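Local coordinates for protein uroporphyrinogen III synthase (Thermus thermophilus, PDB 1WCW) that probably acts as a uroporphyrinogen-III synthase, closing and rearranging the linear tetrapyrrole hydroxymethylbilane into the asymmetric ring from which haem-type cofactors derive, at residues D227-R230 against K235-Y238; I193-L198 against R223-A228. All coordinates share one frame; numbering follows the deposited sequence.

Interaction 1: D227-R230 against K235-Y238; sequences DALR and KPFY
Arg230 and Pro236 meet where the chain leaves the end of helix 223-231 and turns back toward strand 238-240. The backbones come nearest between Arg230 and Lys235, whose CA atoms lie 5.4 Å apart. Residues 235-237 have no regular structure, and Lys235 N is hydrogen-bonded to Asn213 OD1 of helix 205-214. Pro236 carries the packing. Pro236 CG is 4.0 Å from Leu229 CD1, the two side chains sliding past each other in opposite directions. Pro236 CD sits 4.0 Å from Arg230 CG, where the arginine chain crosses the ring at about a right angle. This is the second half of a beta-alpha-beta crossover: helix 223-231 links strand 217-221 to strand 238-240, its parallel neighbour at the edge of a five-stranded sheet. A compact apolar ring, on a backbone nitrogen that has no hydrogen to satisfy, suits the buried return, and Leu229 packs beside it and also touches Ala218 of strand 217-221. Arg230 suits this exposed border because its methylene groups pack while its charged end stays exposed; the bend at chi3 (47°) turns that end back along the helix. There Arg230 NE lies 3.6 Å from Asp227 OD2, a long ion pair with the oxygen well out of the guanidinium plane.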
ATOM      1  N   ASP A 227       0.934  -7.762   8.815  1.00  9.22           N
ATOM      2  CA  ASP A 227      -0.194  -7.516   9.679  1.00  9.75           C
ATOM      3  C   ASP A 227      -1.482  -7.575   8.915  1.00  8.16           C
ATOM      4  O   ASP A 227      -2.488  -8.020   9.484  1.00  9.20           O
ATOM      5  CB  ASP A 227      -0.023  -6.177  10.461  1.00 12.52           C
ATOM      6  CG  ASP A 227       1.017  -6.275  11.598  1.00 22.00           C
ATOM      7  OD1 ASP A 227       1.517  -5.222  12.051  1.00 32.39           O
ATOM      8  OD2 ASP A 227       1.320  -7.391  12.064  1.00 24.76           O
ATOM      9  N   ALA A 228      -1.530  -7.235   7.638  1.00  7.82           N
ATOM     10  CA  ALA A 228      -2.728  -7.373   6.875  1.00  8.81           C
ATOM     11  C   ALA A 228      -3.107  -8.860   6.745  1.00  7.86           C
ATOM     12  O   ALA A 228      -4.305  -9.198   6.835  1.00  9.40           O
ATOM     13  CB  ALA A 228      -2.566  -6.733   5.506  1.00  9.08           C
ATOM     14  N   LEU A 229      -2.139  -9.715   6.490  1.00  7.83           N
ATOM     15  CA  LEU A 229      -2.436 -11.141   6.461  1.00  6.51           C
ATOM     16  C   LEU A 229      -2.988 -11.617   7.773  1.00  7.63           C
ATOM     17  O   LEU A 229      -3.975 -12.395   7.848  1.00  7.70           O
ATOM     18  CB  LEU A 229      -1.149 -11.897   6.093  1.00  8.00           C
ATOM     19  CG  LEU A 229      -0.840 -11.851   4.586  1.00  7.92           C
ATOM     20  CD1 LEU A 229       0.597 -12.238   4.343  1.00  9.69           C
ATOM     21  CD2 LEU A 229      -1.755 -12.820   3.785  1.00  8.62           C
ATOM     22  N   ARG A 230      -2.342 -11.181   8.864  1.00  8.77           N
ATOM     23  CA  ARG A 230      -2.779 -11.645  10.193  1.00  9.14           C
ATOM     24  C   ARG A 230      -4.203 -11.199  10.495  1.00 10.32           C
ATOM     25  O   ARG A 230      -4.956 -11.964  11.120  1.00 11.60           O
ATOM     26  CB  ARG A 230      -1.812 -11.137  11.292  1.00 10.61           C
ATOM     27  CG  ARG A 230      -0.420 -11.800  11.221  1.00 11.70           C
ATOM     28  CD  ARG A 230       0.652 -11.021  12.009  1.00 17.40           C
ATOM     29  NE  ARG A 230       0.315 -10.604  13.344  1.00 24.54           N
ATOM     30  CZ  ARG A 230       0.796 -11.168  14.461  1.00 30.99           C
ATOM     31  NH1 ARG A 230       0.462 -10.688  15.657  1.00 36.19           N
ATOM     32  NH2 ARG A 230       1.573 -12.230  14.385  1.00 23.63           N
ATOM     33  N   LYS A 235      -1.176 -16.487   9.049  1.00  8.32           N
ATOM     34  CA  LYS A 235       0.117 -16.139   9.571  1.00  9.62           C
ATOM     35  C   LYS A 235       1.191 -16.305   8.478  1.00  7.96           C
ATOM     36  O   LYS A 235       1.373 -17.419   7.952  1.00  9.79           O
ATOM     37  CB  LYS A 235       0.459 -17.100  10.746  1.00 11.59           C
ATOM     38  CG  LYS A 235       1.808 -16.804  11.389  1.00 12.44           C
ATOM     39  CD  LYS A 235       2.137 -17.898  12.393  1.00 16.92           C
ATOM     40  CE  LYS A 235       3.540 -17.820  12.894  1.00 20.45           C
ATOM     41  NZ  LYS A 235       4.489 -18.282  11.854  1.00 23.22           N
ATOM     42  N   PRO A 236       1.920 -15.260   8.103  1.00  8.42           N
ATOM     43  CA  PRO A 236       2.954 -15.411   7.060  1.00 10.30           C
ATOM     44  C   PRO A 236       3.980 -16.421   7.479  1.00  8.56           C
ATOM     45  O   PRO A 236       4.375 -16.474   8.687  1.00 10.92           O
ATOM     46  CB  PRO A 236       3.612 -14.068   6.963  1.00 13.89           C
ATOM     47  CG  PRO A 236       2.700 -13.128   7.668  1.00 14.41           C
ATOM     48  CD  PRO A 236       1.841 -13.895   8.620  1.00 11.11           C
ATOM     49  N   PHE A 237       4.470 -17.207   6.540  1.00  9.16           N
ATOM     50  CA  PHE A 237       5.507 -18.156   6.837  1.00 10.51           C
ATOM     51  C   PHE A 237       6.802 -17.354   6.989  1.00  9.74           C
ATOM     52  O   PHE A 237       7.701 -17.729   7.785  1.00 11.32           O
ATOM     53  CB  PHE A 237       5.659 -19.143   5.643  1.00 11.09           C
ATOM     54  CG  PHE A 237       6.777 -20.134   5.817  1.00 11.30           C
ATOM     55  CD1 PHE A 237       6.602 -21.221   6.656  1.00 11.76           C
ATOM     56  CD2 PHE A 237       7.985 -19.949   5.143  1.00 12.80           C
ATOM     57  CE1 PHE A 237       7.637 -22.142   6.835  1.00 17.33           C
ATOM     58  CE2 PHE A 237       9.047 -20.865   5.314  1.00 17.17           C
ATOM     59  CZ  PHE A 237       8.848 -21.958   6.166  1.00 15.84           C
ATOM     60  N   TYR A 238       7.051 -16.335   6.198  1.00 10.31           N
ATOM     61  CA  TYR A 238       8.285 -15.542   6.242  1.00  9.57           C
ATOM     62  C   TYR A 238       7.957 -14.079   5.977  1.00 11.00           C
ATOM     63  O   TYR A 238       7.147 -13.739   5.091  1.00 10.26           O
ATOM     64  CB  TYR A 238       9.223 -16.069   5.177  1.00 10.85           C
ATOM     65  CG  TYR A 238      10.520 -15.354   5.052  1.00 12.75           C
ATOM     66  CD1 TYR A 238      11.572 -15.589   5.935  1.00 17.19           C
ATOM     67  CD2 TYR A 238      10.663 -14.351   4.129  1.00 18.13           C
ATOM     68  CE1 TYR A 238      12.758 -14.733   5.870  1.00 16.48           C
ATOM     69  CE2 TYR A 238      11.789 -13.546   4.058  1.00 22.08           C
ATOM     70  CZ  TYR A 238      12.806 -13.745   4.939  1.00 16.21           C
ATOM     71  OH  TYR A 238      13.844 -12.824   4.798  1.00 23.04           O
TER

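Interaction 2: I193-L198 against R223-A228; sequences IQVEFL and RVTADA
The carboxylate of Glu196 reaches Ala228 with one oxygen, OE1 lying 3.6 Å from Ala228 CB, while OE2 accepts a hydrogen bond from Trp232 NE1. A water donates both to Glu196 OE1, at 2.6 Å, and to Ala228 O, at 2.9 Å, tying the acid to the neighbouring helix backbone. The bend at chi2 (-61°) brings the acid end closer to that helix than its CB direction alone would. The other flat group, the Phe197 ring, belongs to the far side of its helix: Ile193 CG1 lies 3.7 Å above one face, offset toward the rim. Between the helices the contact is carried by Val195. Val195 CB is 3.9 Å from Ala228 CB, CG1 rests against the Ala228 carbonyl, and Val195 CG2 comes 4.1 Å from Thr225 CG2. Thr225 can offer this methyl inside the core because its OG1 bonds to Val221 O. Alanine, with no side chain beyond CB, lets the nearly parallel local axes, 19° apart, come within 8.9 Å. Helices 192-201 and 223-231, following parallel strands 186-189 and 217-221, thus pack side by side over the sheet, with Phe189 of strand 186-189 touching both Val195 and Thr225, while Phe197 meets Ile172 of helix 169-181 and Pro167.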
ATOM      1  N   ILE A 193      -2.173  -3.621   0.589  1.00  8.52           N
ATOM      2  CA  ILE A 193      -3.354  -3.549  -0.251  1.00 10.15           C
ATOM      3  C   ILE A 193      -3.525  -4.816  -1.134  1.00  7.31           C
ATOM      4  O   ILE A 193      -4.645  -5.170  -1.498  1.00  8.35           O
ATOM      5  CB  ILE A 193      -3.310  -2.247  -1.108  1.00 10.65           C
ATOM      6  CG1 ILE A 193      -4.723  -1.880  -1.557  1.00 11.67           C
ATOM      7  CG2 ILE A 193      -2.351  -2.423  -2.274  1.00 12.08           C
ATOM      8  CD1 ILE A 193      -4.768  -0.442  -2.247  1.00 11.93           C
ATOM      9  N   GLN A 194      -2.460  -5.523  -1.465  1.00  7.66           N
ATOM     10  CA  GLN A 194      -2.610  -6.739  -2.276  1.00  7.81           C
ATOM     11  C   GLN A 194      -3.295  -7.836  -1.433  1.00  6.72           C
ATOM     12  O   GLN A 194      -4.084  -8.605  -1.977  1.00  7.92           O
ATOM     13  CB  GLN A 194      -1.230  -7.255  -2.681  1.00  7.23           C
ATOM     14  CG  GLN A 194      -0.650  -6.315  -3.736  1.00 10.27           C
ATOM     15  CD  GLN A 194       0.828  -6.286  -3.820  1.00 10.06           C
ATOM     16  OE1 GLN A 194       1.486  -7.110  -3.250  1.00 11.01           O
ATOM     17  NE2 GLN A 194       1.359  -5.336  -4.570  1.00 12.74           N
ATOM     18  N   VAL A 195      -2.995  -7.901  -0.131  1.00  6.94           N
ATOM     19  CA  VAL A 195      -3.656  -8.859   0.756  1.00  7.41           C
ATOM     20  C   VAL A 195      -5.119  -8.476   0.807  1.00  7.23           C
ATOM     21  O   VAL A 195      -5.968  -9.364   0.699  1.00  7.92           O
ATOM     22  CB  VAL A 195      -3.049  -8.751   2.197  1.00  7.27           C
ATOM     23  CG1 VAL A 195      -3.789  -9.725   3.127  1.00  8.46           C
ATOM     24  CG2 VAL A 195      -1.564  -9.104   2.179  1.00  8.21           C
ATOM     25  N   GLU A 196      -5.446  -7.188   0.973  1.00  9.22           N
ATOM     26  CA  GLU A 196      -6.824  -6.762   1.108  1.00  7.80           C
ATOM     27  C   GLU A 196      -7.578  -7.045  -0.157  1.00  8.21           C
ATOM     28  O   GLU A 196      -8.697  -7.606  -0.110  1.00  9.45           O
ATOM     29  CB  GLU A 196      -6.888  -5.255   1.431  1.00  9.47           C
ATOM     30  CG  GLU A 196      -6.127  -4.769   2.678  1.00 10.44           C
ATOM     31  CD  GLU A 196      -6.575  -5.370   3.994  1.00 14.65           C
ATOM     32  OE1 GLU A 196      -5.807  -5.205   4.988  1.00 20.94           O
ATOM     33  OE2 GLU A 196      -7.646  -6.002   4.092  1.00 14.18           O
ATOM     34  N   PHE A 197      -7.000  -6.795  -1.337  1.00  7.04           N
ATOM     35  CA  PHE A 197      -7.722  -7.061  -2.579  1.00  8.10           C
ATOM     36  C   PHE A 197      -7.967  -8.533  -2.779  1.00  8.12           C
ATOM     37  O   PHE A 197      -9.050  -8.932  -3.234  1.00  8.51           O
ATOM     38  CB  PHE A 197      -6.942  -6.517  -3.785  1.00  8.05           C
ATOM     39  CG  PHE A 197      -6.982  -4.998  -3.946  1.00  8.73           C
ATOM     40  CD1 PHE A 197      -5.990  -4.373  -4.695  1.00 12.55           C
ATOM     41  CD2 PHE A 197      -7.953  -4.218  -3.442  1.00 12.20           C
ATOM     42  CE1 PHE A 197      -6.012  -2.972  -4.931  1.00 14.51           C
ATOM     43  CE2 PHE A 197      -7.945  -2.797  -3.717  1.00 12.52           C
ATOM     44  CZ  PHE A 197      -6.977  -2.225  -4.459  1.00 11.32           C
ATOM     45  N   LEU A 198      -6.962  -9.394  -2.491  1.00  8.11           N
ATOM     46  CA  LEU A 198      -7.196 -10.827  -2.644  1.00  6.70           C
ATOM     47  C   LEU A 198      -8.316 -11.305  -1.761  1.00  8.93           C
ATOM     48  O   LEU A 198      -9.229 -12.014  -2.257  1.00  8.43           O
ATOM     49  CB  LEU A 198      -5.868 -11.528  -2.319  1.00  8.10           C
ATOM     50  CG  LEU A 198      -5.982 -13.041  -2.355  1.00  9.53           C
ATOM     51  CD1 LEU A 198      -6.385 -13.572  -3.752  1.00 10.99           C
ATOM     52  CD2 LEU A 198      -4.633 -13.660  -1.997  1.00 11.04           C
ATOM     53  N   ARG A 223       6.337  -5.329   7.568  1.00 14.13           N
ATOM     54  CA  ARG A 223       5.512  -5.634   8.702  1.00 12.14           C
ATOM     55  C   ARG A 223       4.031  -5.249   8.483  1.00  8.63           C
ATOM     56  O   ARG A 223       3.124  -5.928   9.021  1.00 11.68           O
ATOM     57  CB  ARG A 223       6.085  -4.887   9.968  1.00 16.11           C
ATOM     58  CG  ARG A 223       5.953  -5.620  11.267  1.00 32.80           C
ATOM     59  CD  ARG A 223       6.775  -6.898  11.216  1.00 33.12           C
ATOM     60  NE  ARG A 223       5.922  -8.054  11.492  1.00 43.00           N
ATOM     61  CZ  ARG A 223       6.367  -9.284  11.647  1.00 35.25           C
ATOM     62  NH1 ARG A 223       5.533 -10.270  11.893  1.00 42.96           N
ATOM     63  NH2 ARG A 223       7.676  -9.519  11.580  1.00 43.06           N
ATOM     64  N   VAL A 224       3.800  -4.188   7.759  1.00  9.13           N
ATOM     65  CA  VAL A 224       2.422  -3.777   7.524  1.00  9.47           C
ATOM     66  C   VAL A 224       1.697  -4.797   6.618  1.00  8.55           C
ATOM     67  O   VAL A 224       0.548  -5.163   6.839  1.00  9.39           O
ATOM     68  CB  VAL A 224       2.345  -2.350   6.883  1.00 11.62           C
ATOM     69  CG1 VAL A 224       0.913  -2.014   6.607  1.00 12.82           C
ATOM     70  CG2 VAL A 224       2.923  -1.284   7.903  1.00 14.42           C
ATOM     71  N   THR A 225       2.410  -5.325   5.621  1.00  8.44           N
ATOM     72  CA  THR A 225       1.857  -6.401   4.766  1.00  9.03           C
ATOM     73  C   THR A 225       1.631  -7.663   5.638  1.00  8.32           C
ATOM     74  O   THR A 225       0.533  -8.281   5.516  1.00  7.98           O
ATOM     75  CB  THR A 225       2.869  -6.729   3.701  1.00  7.74           C
ATOM     76  OG1 THR A 225       3.093  -5.551   2.925  1.00 10.32           O
ATOM     77  CG2 THR A 225       2.276  -7.823   2.697  1.00  9.80           C
ATOM     78  N   ALA A 226       2.530  -8.031   6.545  1.00  8.22           N
ATOM     79  CA  ALA A 226       2.317  -9.169   7.363  1.00  8.73           C
ATOM     80  C   ALA A 226       1.131  -8.960   8.262  1.00  8.96           C
ATOM     81  O   ALA A 226       0.348  -9.909   8.482  1.00  9.81           O
ATOM     82  CB  ALA A 226       3.574  -9.397   8.223  1.00 12.46           C
ATOM     83  N   ASP A 227       0.934  -7.762   8.815  1.00  9.22           N
ATOM     84  CA  ASP A 227      -0.194  -7.516   9.679  1.00  9.75           C
ATOM     85  C   ASP A 227      -1.482  -7.575   8.915  1.00  8.16           C
ATOM     86  O   ASP A 227      -2.488  -8.020   9.484  1.00  9.20           O
ATOM     87  CB  ASP A 227      -0.023  -6.177  10.461  1.00 12.52           C
ATOM     88  CG  ASP A 227       1.017  -6.275  11.598  1.00 22.00           C
ATOM     89  OD1 ASP A 227       1.517  -5.222  12.051  1.00 32.39           O
ATOM     90  OD2 ASP A 227       1.320  -7.391  12.064  1.00 24.76           O
ATOM     91  N   ALA A 228      -1.530  -7.235   7.638  1.00  7.82           N
ATOM     92  CA  ALA A 228      -2.728  -7.373   6.875  1.00  8.81           C
ATOM     93  C   ALA A 228      -3.107  -8.860   6.745  1.00  7.86           C
ATOM     94  O   ALA A 228      -4.305  -9.198   6.835  1.00  9.40           O
ATOM     95  CB  ALA A 228      -2.566  -6.733   5.506  1.00  9.08           C
TER
HETATM   96  O   HOH W   1      -6.015  -6.817   7.077  1.00 23.41           O

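Helix 223-231 serves both contacts, whose segments overlap at Asp227 and Ala228 and whose centres are about 8 Å apart. Interaction 2 joins it to helix 192-201, and interaction 1 to the return loop leading into the edge strand. The two packings merge into one apolar layer: Leu229 CG lies 3.7 Å from Val195 CG2, and Pro236 CG lies 3.9 Å from Ala226 CB. Successive helix residues therefore divide the work, Ala228 facing the neighbouring helix and Leu229 touching both that helix and the loop proline. Both contacts are structural packing within one alpha/beta domain; in this family the active site is thought to lie in the cleft between domains.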